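PDB 3TW9: D-galactonate dehydratase family member SEN1436 from Salmonella enterica subsp. enterica serovar Enteritidis, which dehydrates D-gluconate to 2-dehydro-3-deoxy-D-gluconate with low activity in vitro, using one magnesium ion per subunit, and probably plays no significant part in gluconate degradation in vivo. Local coordinates for residues C[230-235]-C[245-250]; C[331-336]-C[347-352]; C[99-104]-C[114-119]; C[280-285]-C[309-314]. All coordinates share one frame; numbering follows the deposited sequence.

Contact 1: C[230-235]-C[245-250]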
loop_
_atom_site.group_PDB
_atom_site.type_symbol
_atom_site.label_atom_id
_atom_site.label_comp_id
_atom_site.label_asym_id
_atom_site.label_seq_id
_atom_site.Cartn_x
_atom_site.Cartn_y
_atom_site.Cartn_z
ATOM N N ARG C 230 13.376 -2.781 -37.741
ATOM C CA ARG C 230 13.155 -3.632 -38.916
ATOM C C ARG C 230 12.476 -4.958 -38.560
ATOM O O ARG C 230 11.540 -5.380 -39.260
ATOM C CB ARG C 230 14.463 -3.871 -39.686
ATOM C CG ARG C 230 15.152 -2.578 -40.132
ATOM C CD ARG C 230 15.868 -2.743 -41.463
ATOM N NE ARG C 230 17.059 -3.584 -41.363
ATOM C CZ ARG C 230 18.305 -3.125 -41.299
ATOM N NH1 ARG C 230 18.540 -1.816 -41.324
ATOM N NH2 ARG C 230 19.319 -3.977 -41.214
ATOM N N LEU C 231 12.921 -5.580 -37.463
ATOM C CA LEU C 231 12.279 -6.769 -36.895
ATOM C C LEU C 231 10.786 -6.529 -36.628
ATOM O O LEU C 231 9.945 -7.314 -37.053
ATOM C CB LEU C 231 13.001 -7.231 -35.609
ATOM C CG LEU C 231 12.302 -8.289 -34.751
ATOM C CD1 LEU C 231 12.254 -9.664 -35.450
ATOM C CD2 LEU C 231 12.939 -8.389 -33.368
ATOM N N PHE C 232 10.454 -5.421 -35.967
ATOM C CA PHE C 232 9.060 -5.114 -35.680
ATOM C C PHE C 232 8.230 -4.679 -36.878
ATOM O O PHE C 232 7.031 -4.987 -36.931
ATOM C CB PHE C 232 8.946 -4.138 -34.489
ATOM C CG PHE C 232 9.168 -4.831 -33.192
ATOM C CD1 PHE C 232 8.194 -5.718 -32.690
ATOM C CD2 PHE C 232 10.368 -4.694 -32.505
ATOM C CE1 PHE C 232 8.408 -6.445 -31.512
ATOM C CE2 PHE C 232 10.591 -5.414 -31.311
ATOM C CZ PHE C 232 9.601 -6.294 -30.807
ATOM N N ASP C 233 8.864 -4.002 -37.841
ATOM C CA ASP C 233 8.196 -3.704 -39.105
ATOM C C ASP C 233 7.745 -5.020 -39.763
ATOM O O ASP C 233 6.554 -5.192 -40.105
ATOM C CB ASP C 233 9.100 -2.894 -40.033
ATOM C CG ASP C 233 8.359 -2.405 -41.265
ATOM O OD1 ASP C 233 7.513 -1.497 -41.142
ATOM O OD2 ASP C 233 8.615 -2.950 -42.353
ATOM N N HIS C 234 8.679 -5.962 -39.863
ATOM C CA HIS C 234 8.393 -7.301 -40.406
ATOM C C HIS C 234 7.314 -8.058 -39.642
ATOM O O HIS C 234 6.390 -8.577 -40.247
ATOM C CB HIS C 234 9.643 -8.186 -40.475
ATOM C CG HIS C 234 9.352 -9.561 -40.997
ATOM N ND1 HIS C 234 9.177 -9.821 -42.340
ATOM C CD2 HIS C 234 9.145 -10.737 -40.356
ATOM C CE1 HIS C 234 8.908 -11.104 -42.506
ATOM N NE2 HIS C 234 8.880 -11.681 -41.318
ATOM N N LEU C 235 7.443 -8.142 -38.319
ATOM C CA LEU C 235 6.471 -8.860 -37.516
ATOM C C LEU C 235 5.100 -8.211 -37.588
ATOM O O LEU C 235 4.107 -8.908 -37.659
ATOM C CB LEU C 235 6.934 -8.974 -36.052
ATOM C CG LEU C 235 8.165 -9.853 -35.777
ATOM C CD1 LEU C 235 8.556 -9.784 -34.324
ATOM C CD2 LEU C 235 7.958 -11.307 -36.230
ATOM N N PHE C 245 3.022 -7.212 -28.265
ATOM C CA PHE C 245 4.471 -7.431 -28.337
ATOM C C PHE C 245 5.198 -6.741 -27.200
ATOM O O PHE C 245 4.901 -5.589 -26.878
ATOM C CB PHE C 245 5.049 -6.845 -29.626
ATOM C CG PHE C 245 4.702 -7.604 -30.878
ATOM C CD1 PHE C 245 4.312 -8.947 -30.825
ATOM C CD2 PHE C 245 4.836 -6.989 -32.118
ATOM C CE1 PHE C 245 4.021 -9.644 -31.989
ATOM C CE2 PHE C 245 4.538 -7.686 -33.301
ATOM C CZ PHE C 245 4.134 -9.024 -33.216
ATOM N N ILE C 246 6.113 -7.482 -26.589
ATOM C CA ILE C 246 7.075 -6.941 -25.626
ATOM C C ILE C 246 8.487 -7.072 -26.181
ATOM O O ILE C 246 8.829 -8.068 -26.807
ATOM C CB ILE C 246 6.921 -7.667 -24.273
ATOM C CG1 ILE C 246 5.696 -7.092 -23.565
ATOM C CG2 ILE C 246 8.215 -7.589 -23.388
ATOM C CD1 ILE C 246 5.171 -7.945 -22.561
ATOM N N HIS C 247 9.307 -6.045 -25.979
ATOM C CA HIS C 247 10.702 -6.139 -26.350
ATOM C C HIS C 247 11.547 -5.713 -25.173
ATOM O O HIS C 247 11.295 -4.666 -24.582
ATOM C CB HIS C 247 11.046 -5.274 -27.577
ATOM C CG HIS C 247 12.481 -5.405 -27.987
ATOM N ND1 HIS C 247 12.974 -6.555 -28.568
ATOM C CD2 HIS C 247 13.546 -4.586 -27.808
ATOM C CE1 HIS C 247 14.271 -6.415 -28.790
ATOM N NE2 HIS C 247 14.646 -5.232 -28.328
ATOM N N ASP C 248 12.563 -6.508 -24.874
ATOM C CA ASP C 248 13.472 -6.235 -23.761
ATOM C C ASP C 248 14.809 -5.699 -24.273
ATOM O O ASP C 248 15.601 -6.410 -24.896
ATOM C CB ASP C 248 13.664 -7.559 -22.971
ATOM C CG ASP C 248 14.323 -7.373 -21.620
ATOM O OD1 ASP C 248 14.643 -6.227 -21.254
ATOM O OD2 ASP C 248 14.506 -8.389 -20.902
ATOM N N VAL C 249 15.080 -4.429 -23.987
ATOM C CA VAL C 249 16.400 -3.829 -24.262
ATOM C C VAL C 249 17.496 -4.406 -23.331
ATOM O O VAL C 249 18.656 -4.496 -23.728
ATOM C CB VAL C 249 16.321 -2.292 -24.105
ATOM C CG1 VAL C 249 17.662 -1.625 -24.381
ATOM C CG2 VAL C 249 15.261 -1.733 -25.041
ATOM N N HIS C 250 17.107 -4.748 -22.096
ATOM C CA HIS C 250 17.957 -5.430 -21.109
ATOM C C HIS C 250 19.249 -4.682 -20.897
ATOM O O HIS C 250 20.316 -5.282 -20.921
ATOM C CB HIS C 250 18.250 -6.877 -21.562
ATOM C CG HIS C 250 18.430 -7.854 -20.444
ATOM N ND1 HIS C 250 19.638 -8.054 -19.813
ATOM C CD2 HIS C 250 17.550 -8.689 -19.839
ATOM C CE1 HIS C 250 19.495 -8.970 -18.870
ATOM N NE2 HIS C 250 18.238 -9.374 -18.867
#
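Three aromatic side chains, Phe232 of the helix and Phe245 and His247 of the strand, carry the contact between 230-235 and 245-250. Phe232 reaches between the other two, which sit two residues apart on the same side of the strand. Its CD1 lies 3.6 Å from Phe245 CD2, and that atom comes up at the edge of the Phe232 ring, near its plane. The two phenyl planes are inclined at 51°, centroids 5.7 Å apart. On the side of His247, Phe232 CZ is 3.7 Å from His247 CB, and the imidazole stands almost perpendicular to the phenyl ring, planes at 84°.

A smaller apolar contact follows one turn on: Leu235 CB rests 3.9 Å from Phe245 CE2, so the strand phenylalanine is touched by successive turns of the helix.

Polar bonds do not cross the interface, but they fix His247. Both ring nitrogens are engaged, ND1 with Cys178 O and NE2 with Tyr224 OH. This should hold the rotation of the ring beside Phe232.

Ile246 points away from the helix and touches Tyr272 of the adjoining strand, and Asp248, a magnesium ligand, ends the strand. Helix and strand run nearly antiparallel, at 166° with axes 11.6 Å apart, as an outer helix does against its barrel strand. Strand 244-248 lies between parallel strands 175-177 and 272-274, while Leu235 also packs on helix 158-171.

Contact 2: C[331-336]-C[347-352]; sequences TPARKL and TAWHGP
The contact belongs to the barrel domain of an enolase-superfamily enzyme: helix 330-342 packs on the loop that leaves strand 346-347 and carries the substrate-binding His350. Trp349 makes the whole connection from the loop side, pushing the six-membered part of its indole against Ala333 and Leu336. Its CH2 approaches Ala333 O to 3.4 Å, a van der Waals approach to a backbone carbonyl of the helix. The methyl group of Ala333 sits over one face of the indole, with CB 4.0 Å from CH2. Leu336 meets the ring differently: CD2 comes to its edge, near the plane, 4.2 Å from CZ3.

The indole reaches the helix because CG of Trp349 is anti to its own carbonyl carbon (chi1 -54°), which carries the ring back beside the chain. There Thr347 CB stands 3.9 Å above the ring plane, offset toward the rim. Leu366 of helix 357-369 touches both Trp349 and Ala333, so the indole is gripped between two helices.

The residues just beyond Trp349 turn to the active site. Pro352 CD lies 3.7 Å above the centre of the His350 imidazole, and His350 ND1 is hydrogen-bonded to His323 ND1. Gly351 N bonds to Glu377 OE1, another substrate-binding residue, while Ala348 O accepts from Arg321 NH1. Pro352 occupies a position that, by similarity, matters for activity and specificity. Here Trp349 packs between helices with a substrate-binding histidine next to it; active-site residues on loops at the C-terminal ends of the strands are typical of the modified (β/α)7β barrel of the enolase superfamily.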
loop_
_atom_site.group_PDB
_atom_site.type_symbol
_atom_site.label_atom_id
_atom_site.label_comp_id
_atom_site.label_asym_id
_atom_site.label_seq_id
_atom_site.Cartn_x
_atom_site.Cartn_y
_atom_site.Cartn_z
ATOM N N THR C 331 5.429 -8.670 1.487
ATOM C CA THR C 331 5.243 -7.439 2.265
ATOM C C THR C 331 5.720 -6.199 1.471
ATOM O O THR C 331 4.913 -5.309 1.194
ATOM C CB THR C 331 5.868 -7.553 3.664
ATOM O OG1 THR C 331 5.173 -8.568 4.414
ATOM C CG2 THR C 331 5.836 -6.203 4.423
ATOM N N PRO C 332 6.999 -6.159 1.047
ATOM C CA PRO C 332 7.366 -4.971 0.262
ATOM C C PRO C 332 6.778 -4.886 -1.140
ATOM O O PRO C 332 6.496 -3.769 -1.609
ATOM C CB PRO C 332 8.895 -5.049 0.204
ATOM C CG PRO C 332 9.196 -6.503 0.447
ATOM C CD PRO C 332 8.195 -6.920 1.458
ATOM N N ALA C 333 6.579 -6.025 -1.814
ATOM C CA ALA C 333 6.044 -6.004 -3.180
ATOM C C ALA C 333 4.612 -5.469 -3.203
ATOM O O ALA C 333 4.243 -4.734 -4.117
ATOM C CB ALA C 333 6.096 -7.380 -3.818
ATOM N N ARG C 334 3.822 -5.843 -2.208
ATOM C CA ARG C 334 2.462 -5.354 -2.035
ATOM C C ARG C 334 2.451 -3.832 -1.861
ATOM O O ARG C 334 1.629 -3.130 -2.475
ATOM C CB ARG C 334 1.812 -6.034 -0.817
ATOM C CG ARG C 334 0.421 -6.527 -1.062
ATOM C CD ARG C 334 -0.590 -5.433 -0.932
ATOM N NE ARG C 334 -1.573 -5.520 -2.003
ATOM C CZ ARG C 334 -2.840 -5.123 -1.917
ATOM N NH1 ARG C 334 -3.327 -4.601 -0.798
ATOM N NH2 ARG C 334 -3.624 -5.258 -2.972
ATOM N N LYS C 335 3.374 -3.324 -1.054
ATOM C CA LYS C 335 3.487 -1.873 -0.820
ATOM C C LYS C 335 3.834 -1.161 -2.108
ATOM O O LYS C 335 3.266 -0.101 -2.401
ATOM C CB LYS C 335 4.503 -1.550 0.275
ATOM C CG LYS C 335 4.034 -2.004 1.627
ATOM C CD LYS C 335 5.022 -1.603 2.686
ATOM C CE LYS C 335 4.624 -2.258 4.001
ATOM N NZ LYS C 335 5.789 -2.248 4.934
ATOM N N LEU C 336 4.722 -1.783 -2.895
ATOM C CA LEU C 336 5.163 -1.210 -4.151
ATOM C C LEU C 336 4.012 -1.232 -5.178
ATOM O O LEU C 336 3.815 -0.274 -5.911
ATOM C CB LEU C 336 6.372 -1.999 -4.655
ATOM C CG LEU C 336 6.910 -1.754 -6.070
ATOM C CD1 LEU C 336 7.163 -0.267 -6.325
ATOM C CD2 LEU C 336 8.198 -2.540 -6.188
ATOM N N THR C 347 1.657 -3.418 -12.538
ATOM C CA THR C 347 2.669 -4.401 -12.109
ATOM C C THR C 347 3.054 -5.373 -13.222
ATOM O O THR C 347 2.237 -5.719 -14.071
ATOM C CB THR C 347 2.213 -5.144 -10.851
ATOM O OG1 THR C 347 1.126 -6.023 -11.177
ATOM C CG2 THR C 347 1.799 -4.154 -9.765
ATOM N N ALA C 348 4.320 -5.776 -13.243
ATOM C CA ALA C 348 4.783 -6.783 -14.211
ATOM C C ALA C 348 5.897 -7.561 -13.544
ATOM O O ALA C 348 7.041 -7.575 -14.012
ATOM C CB ALA C 348 5.216 -6.149 -15.529
ATOM N N TRP C 349 5.531 -8.276 -12.487
ATOM C CA TRP C 349 6.575 -8.967 -11.679
ATOM C C TRP C 349 7.424 -9.883 -12.538
ATOM O O TRP C 349 6.921 -10.518 -13.481
ATOM C CB TRP C 349 5.946 -9.784 -10.584
ATOM C CG TRP C 349 5.009 -9.015 -9.707
ATOM C CD1 TRP C 349 3.699 -9.328 -9.453
ATOM C CD2 TRP C 349 5.296 -7.813 -8.947
ATOM N NE1 TRP C 349 3.156 -8.403 -8.586
ATOM C CE2 TRP C 349 4.105 -7.466 -8.261
ATOM C CE3 TRP C 349 6.439 -6.999 -8.786
ATOM C CZ2 TRP C 349 4.014 -6.344 -7.409
ATOM C CZ3 TRP C 349 6.348 -5.858 -7.952
ATOM C CH2 TRP C 349 5.142 -5.559 -7.262
ATOM N N HIS C 350 8.714 -9.944 -12.212
ATOM C CA HIS C 350 9.651 -10.749 -12.962
ATOM C C HIS C 350 9.252 -12.225 -12.894
ATOM O O HIS C 350 8.980 -12.734 -11.814
ATOM C CB HIS C 350 11.057 -10.547 -12.420
ATOM C CG HIS C 350 12.133 -10.965 -13.368
ATOM N ND1 HIS C 350 13.354 -11.432 -12.931
ATOM C CD2 HIS C 350 12.163 -11.028 -14.723
ATOM C CE1 HIS C 350 14.098 -11.744 -13.978
ATOM N NE2 HIS C 350 13.408 -11.490 -15.075
ATOM N N GLY C 351 9.187 -12.863 -14.067
ATOM C CA GLY C 351 8.797 -14.284 -14.165
ATOM C C GLY C 351 9.704 -15.103 -15.071
ATOM O O GLY C 351 9.255 -15.645 -16.104
ATOM N N PRO C 352 10.993 -15.220 -14.700
ATOM C CA PRO C 352 11.948 -15.925 -15.541
ATOM C C PRO C 352 11.988 -17.414 -15.152
ATOM O O PRO C 352 11.052 -17.899 -14.506
ATOM C CB PRO C 352 13.253 -15.234 -15.155
ATOM C CG PRO C 352 13.100 -15.033 -13.664
ATOM C CD PRO C 352 11.639 -14.724 -13.460
#

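Contact 3: C[99-104]-C[114-119]; sequences SGVVSG and NALSGV
Leu116 sets one methyl against the Val101 side chain and the other against the Gly100-Val101 backbone, on helix 93-101. CD1 lies 3.6 Å from Val101 CG2. CD2 is 3.6 Å from Val101 N and 3.7 Å from Gly100 C. Gly100 has no side chain, and CD2 lies directly on its main chain. The CA atoms of Val101 and Leu116 are 6.9 Å apart. Val101 turns CG2 to the leucine by setting it anti to the backbone N, while CG1 lies between N and the carbonyl carbon (chi1 74°).

Further out, Gly100 O is held by two donors of one residue. Ser103 OG donates at 2.9 Å and Ser103 N at 3.2 Å, both from the same face of the carbonyl plane, fixing the turn that follows Val101. Ser99 and Ser103 also pack on Phe84 of helix 70-85, as Ala115 does on Ile77, which joins three helices of the N-terminal domain. Across the interface itself there is neither charge nor hydrogen bond, so its hold is that of van der Waals packing and burial of apolar surface.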
loop_
_atom_site.group_PDB
_atom_site.type_symbol
_atom_site.label_atom_id
_atom_site.label_comp_id
_atom_site.label_asym_id
_atom_site.label_seq_id
_atom_site.Cartn_x
_atom_site.Cartn_y
_atom_site.Cartn_z
ATOM N N SER C 99 11.842 -5.409 11.604
ATOM C CA SER C 99 13.012 -5.713 12.455
ATOM C C SER C 99 14.081 -6.533 11.735
ATOM O O SER C 99 15.288 -6.324 11.932
ATOM C CB SER C 99 12.590 -6.385 13.771
ATOM O OG SER C 99 11.865 -7.599 13.551
ATOM N N GLY C 100 13.654 -7.495 10.924
ATOM C CA GLY C 100 14.584 -8.334 10.208
ATOM C C GLY C 100 15.369 -7.566 9.172
ATOM O O GLY C 100 16.537 -7.825 8.999
ATOM N N VAL C 101 14.741 -6.592 8.509
ATOM C CA VAL C 101 15.426 -5.857 7.429
ATOM C C VAL C 101 16.636 -5.062 7.922
ATOM O O VAL C 101 17.638 -4.925 7.200
ATOM C CB VAL C 101 14.428 -4.978 6.559
ATOM C CG1 VAL C 101 13.963 -3.749 7.274
ATOM C CG2 VAL C 101 15.063 -4.620 5.241
ATOM N N VAL C 102 16.563 -4.611 9.177
ATOM C CA VAL C 102 17.615 -3.816 9.802
ATOM C C VAL C 102 18.449 -4.623 10.805
ATOM O O VAL C 102 19.316 -4.047 11.481
ATOM C CB VAL C 102 17.022 -2.584 10.521
ATOM C CG1 VAL C 102 16.331 -1.629 9.508
ATOM C CG2 VAL C 102 16.031 -2.985 11.689
ATOM N N SER C 103 18.210 -5.945 10.894
ATOM C CA SER C 103 18.901 -6.757 11.925
ATOM C C SER C 103 20.421 -6.776 11.740
ATOM O O SER C 103 21.158 -6.893 12.732
ATOM C CB SER C 103 18.336 -8.180 12.014
ATOM O OG SER C 103 18.548 -8.903 10.813
ATOM N N GLY C 104 20.868 -6.624 10.487
ATOM C CA GLY C 104 22.289 -6.536 10.194
ATOM C C GLY C 104 22.811 -5.132 9.982
ATOM O O GLY C 104 23.943 -4.973 9.511
ATOM N N ASN C 114 16.698 -11.332 -0.542
ATOM C CA ASN C 114 16.239 -12.715 -0.812
ATOM C C ASN C 114 16.112 -13.545 0.465
ATOM O O ASN C 114 15.151 -14.297 0.635
ATOM C CB ASN C 114 17.112 -13.400 -1.873
ATOM C CG ASN C 114 16.613 -13.143 -3.286
ATOM O OD1 ASN C 114 17.112 -12.266 -4.003
ATOM N ND2 ASN C 114 15.611 -13.891 -3.688
ATOM N N ALA C 115 17.056 -13.361 1.381
ATOM C CA ALA C 115 16.953 -13.946 2.734
ATOM C C ALA C 115 15.693 -13.514 3.456
ATOM O O ALA C 115 15.030 -14.342 4.068
ATOM C CB ALA C 115 18.192 -13.596 3.572
ATOM N N LEU C 116 15.327 -12.224 3.360
ATOM C CA LEU C 116 14.093 -11.717 3.966
ATOM C C LEU C 116 12.825 -12.264 3.302
ATOM O O LEU C 116 11.831 -12.588 3.989
ATOM C CB LEU C 116 14.041 -10.192 3.860
ATOM C CG LEU C 116 14.822 -9.381 4.855
ATOM C CD1 LEU C 116 15.159 -8.093 4.162
ATOM C CD2 LEU C 116 13.971 -9.153 6.101
ATOM N N SER C 117 12.870 -12.349 1.974
ATOM C CA SER C 117 11.739 -12.834 1.171
ATOM C C SER C 117 11.397 -14.283 1.488
ATOM O O SER C 117 10.230 -14.625 1.572
ATOM C CB SER C 117 12.074 -12.752 -0.287
ATOM O OG SER C 117 11.025 -13.337 -1.043
ATOM N N GLY C 118 12.411 -15.130 1.660
ATOM C CA GLY C 118 12.125 -16.528 2.014
ATOM C C GLY C 118 11.257 -16.599 3.255
ATOM O O GLY C 118 10.242 -17.307 3.290
ATOM N N VAL C 119 11.639 -15.837 4.262
ATOM C CA VAL C 119 10.918 -15.730 5.495
ATOM C C VAL C 119 9.548 -15.068 5.327
ATOM O O VAL C 119 8.544 -15.613 5.765
ATOM C CB VAL C 119 11.785 -14.941 6.527
ATOM C CG1 VAL C 119 10.999 -14.599 7.770
ATOM C CG2 VAL C 119 13.074 -15.716 6.860
#

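Contact 4: C[280-285]-C[309-314]; sequences ENIDWL and KPLIDN
Leu311 fits its forked end against Ile282 and Leu285, which stand three residues apart on segment 280-285. CD1 lies 3.8 Å from Ile282 CG2, and CD2 comes closer still to Leu285, 3.6 Å from its CD1. That same Leu285 methyl is 3.9 Å from Leu311 CD1, so it touches both branches of the fork. The side chains of Leu285 and Leu311 cross at about a right angle. Ile282 presents CG2 by placing it anti to the carbonyl carbon, with CG1 between that carbon and N (chi1 59°).

In the barrel domain this joins the 3-10 segment leading into helix 285-291 to the end of the next helix, 305-313; strand 296-298 runs between them, and its Met298 touches both Ile282 and Leu285.

Within the helix end, Asn314 ND2 donates to Pro310 O at 3.0 Å, on a lone pair in the carbonyl plane, fastening the last turn of the helix. Lys309 NZ forms a 2.6 Å salt bridge with Asp313 OD2, which offers its syn lone pair, near the second subunit. Lys309 NZ also bonds to Asn343 OD1 of that subunit.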
loop_
_atom_site.group_PDB
_atom_site.type_symbol
_atom_site.label_atom_id
_atom_site.label_comp_id
_atom_site.label_asym_id
_atom_site.label_seq_id
_atom_site.Cartn_x
_atom_site.Cartn_y
_atom_site.Cartn_z
ATOM N N GLU C 280 21.623 1.944 -12.685
ATOM C CA GLU C 280 22.584 3.027 -12.428
ATOM C C GLU C 280 22.350 4.278 -13.295
ATOM O O GLU C 280 22.900 5.373 -13.010
ATOM C CB GLU C 280 24.003 2.523 -12.645
ATOM C CG GLU C 280 24.407 1.481 -11.627
ATOM C CD GLU C 280 24.094 0.052 -12.040
ATOM O OE1 GLU C 280 23.370 -0.191 -13.041
ATOM O OE2 GLU C 280 24.566 -0.858 -11.341
ATOM N N ASN C 281 21.519 4.126 -14.313
ATOM C CA ASN C 281 21.213 5.199 -15.249
ATOM C C ASN C 281 19.756 5.641 -15.229
ATOM O O ASN C 281 19.287 6.227 -16.200
ATOM C CB ASN C 281 21.604 4.810 -16.692
ATOM C CG ASN C 281 23.119 4.847 -16.912
ATOM O OD1 ASN C 281 23.816 5.675 -16.295
ATOM N ND2 ASN C 281 23.639 3.974 -17.789
ATOM N N ILE C 282 19.047 5.393 -14.124
ATOM C CA ILE C 282 17.618 5.780 -14.062
ATOM C C ILE C 282 17.436 7.276 -14.198
ATOM O O ILE C 282 16.347 7.693 -14.537
ATOM C CB ILE C 282 16.854 5.307 -12.793
ATOM C CG1 ILE C 282 17.512 5.872 -11.533
ATOM C CG2 ILE C 282 16.714 3.786 -12.781
ATOM C CD1 ILE C 282 16.709 5.670 -10.299
ATOM N N ASP C 283 18.529 8.047 -14.019
ATOM C CA ASP C 283 18.490 9.498 -14.174
ATOM C C ASP C 283 18.365 9.960 -15.640
ATOM O O ASP C 283 18.323 11.161 -15.902
ATOM C CB ASP C 283 19.625 10.198 -13.397
ATOM C CG ASP C 283 21.030 9.735 -13.806
ATOM O OD1 ASP C 283 21.203 8.881 -14.724
ATOM O OD2 ASP C 283 21.983 10.252 -13.187
ATOM N N TRP C 284 18.260 9.003 -16.577
ATOM C CA TRP C 284 18.078 9.304 -17.983
ATOM C C TRP C 284 16.620 9.215 -18.408
ATOM O O TRP C 284 16.283 9.693 -19.478
ATOM C CB TRP C 284 18.941 8.368 -18.860
ATOM C CG TRP C 284 20.371 8.773 -18.947
ATOM C CD1 TRP C 284 21.390 8.390 -18.106
ATOM C CD2 TRP C 284 20.960 9.640 -19.934
ATOM N NE1 TRP C 284 22.579 8.984 -18.521
ATOM C CE2 TRP C 284 22.333 9.739 -19.643
ATOM C CE3 TRP C 284 20.443 10.336 -21.057
ATOM C CZ2 TRP C 284 23.226 10.486 -20.447
ATOM C CZ3 TRP C 284 21.306 11.097 -21.840
ATOM C CH2 TRP C 284 22.698 11.175 -21.526
ATOM N N LEU C 285 15.775 8.609 -17.567
ATOM C CA LEU C 285 14.383 8.387 -17.925
ATOM C C LEU C 285 13.570 9.675 -18.034
ATOM O O LEU C 285 12.619 9.707 -18.807
ATOM C CB LEU C 285 13.705 7.350 -17.010
ATOM C CG LEU C 285 14.242 5.916 -17.273
ATOM C CD1 LEU C 285 13.819 4.944 -16.147
ATOM C CD2 LEU C 285 13.692 5.493 -18.628
ATOM N N LYS C 309 11.307 4.446 -6.519
ATOM C CA LYS C 309 10.506 5.586 -6.032
ATOM C C LYS C 309 10.572 6.884 -6.860
ATOM O O LYS C 309 9.501 7.398 -7.175
ATOM C CB LYS C 309 10.728 5.854 -4.531
ATOM C CG LYS C 309 9.643 6.699 -3.869
ATOM C CD LYS C 309 9.931 6.913 -2.386
ATOM C CE LYS C 309 9.006 7.968 -1.783
ATOM N NZ LYS C 309 9.111 9.343 -2.383
ATOM N N PRO C 310 11.773 7.392 -7.231
ATOM C CA PRO C 310 11.746 8.556 -8.133
ATOM C C PRO C 310 11.055 8.259 -9.456
ATOM O O PRO C 310 10.405 9.134 -9.987
ATOM C CB PRO C 310 13.220 8.862 -8.396
ATOM C CG PRO C 310 13.978 8.150 -7.336
ATOM C CD PRO C 310 13.164 6.965 -6.952
ATOM N N LEU C 311 11.168 7.032 -9.970
ATOM C CA LEU C 311 10.524 6.668 -11.252
ATOM C C LEU C 311 8.999 6.650 -11.133
ATOM O O LEU C 311 8.284 7.150 -12.017
ATOM C CB LEU C 311 11.011 5.289 -11.735
ATOM C CG LEU C 311 12.518 5.216 -11.979
ATOM C CD1 LEU C 311 12.876 3.854 -12.576
ATOM C CD2 LEU C 311 13.008 6.333 -12.899
ATOM N N ILE C 312 8.502 6.073 -10.047
ATOM C CA ILE C 312 7.043 5.967 -9.873
ATOM C C ILE C 312 6.463 7.331 -9.444
ATOM O O ILE C 312 5.414 7.719 -9.956
ATOM C CB ILE C 312 6.651 4.777 -8.971
ATOM C CG1 ILE C 312 7.038 3.474 -9.684
ATOM C CG2 ILE C 312 5.134 4.729 -8.731
ATOM C CD1 ILE C 312 6.930 2.285 -8.840
ATOM N N ASP C 313 7.211 8.070 -8.598
ATOM C CA ASP C 313 6.867 9.441 -8.135
ATOM C C ASP C 313 6.661 10.419 -9.239
ATOM O O ASP C 313 5.838 11.352 -9.107
ATOM C CB ASP C 313 7.948 10.033 -7.147
ATOM C CG ASP C 313 7.662 9.678 -5.705
ATOM O OD1 ASP C 313 6.604 9.115 -5.469
ATOM O OD2 ASP C 313 8.491 9.955 -4.823
ATOM N N ASN C 314 7.414 10.232 -10.323
ATOM C CA ASN C 314 7.392 11.158 -11.422
ATOM C C ASN C 314 6.787 10.547 -12.661
ATOM O O ASN C 314 6.891 11.126 -13.743
ATOM C CB ASN C 314 8.798 11.665 -11.714
ATOM C CG ASN C 314 9.297 12.586 -10.631
ATOM O OD1 ASN C 314 8.812 13.708 -10.505
ATOM N ND2 ASN C 314 10.239 12.111 -9.825
#

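In the fold
Contact 3 comes first along the chain and stands apart, in the helices of the N-terminal domain; contacts 1, 4 and 2 then follow one after another within the barrel domain. Contact 1 lies at strand 244-248, contact 4 flanks strand 296-298 and contact 2 follows strand 346-347, all in one curled sheet. Contacts 2 and 4 touch, Leu336 CD1 lying 3.6 Å from Ile312 CD1, with centres about 17 Å apart. Contacts 1 and 3 are on opposite sides of the chain's centre, about 38 Å between centres. Contact 1 supplies a magnesium ligand and contact 2 a substrate-binding histidine, so separate barrel strands contribute to one active site.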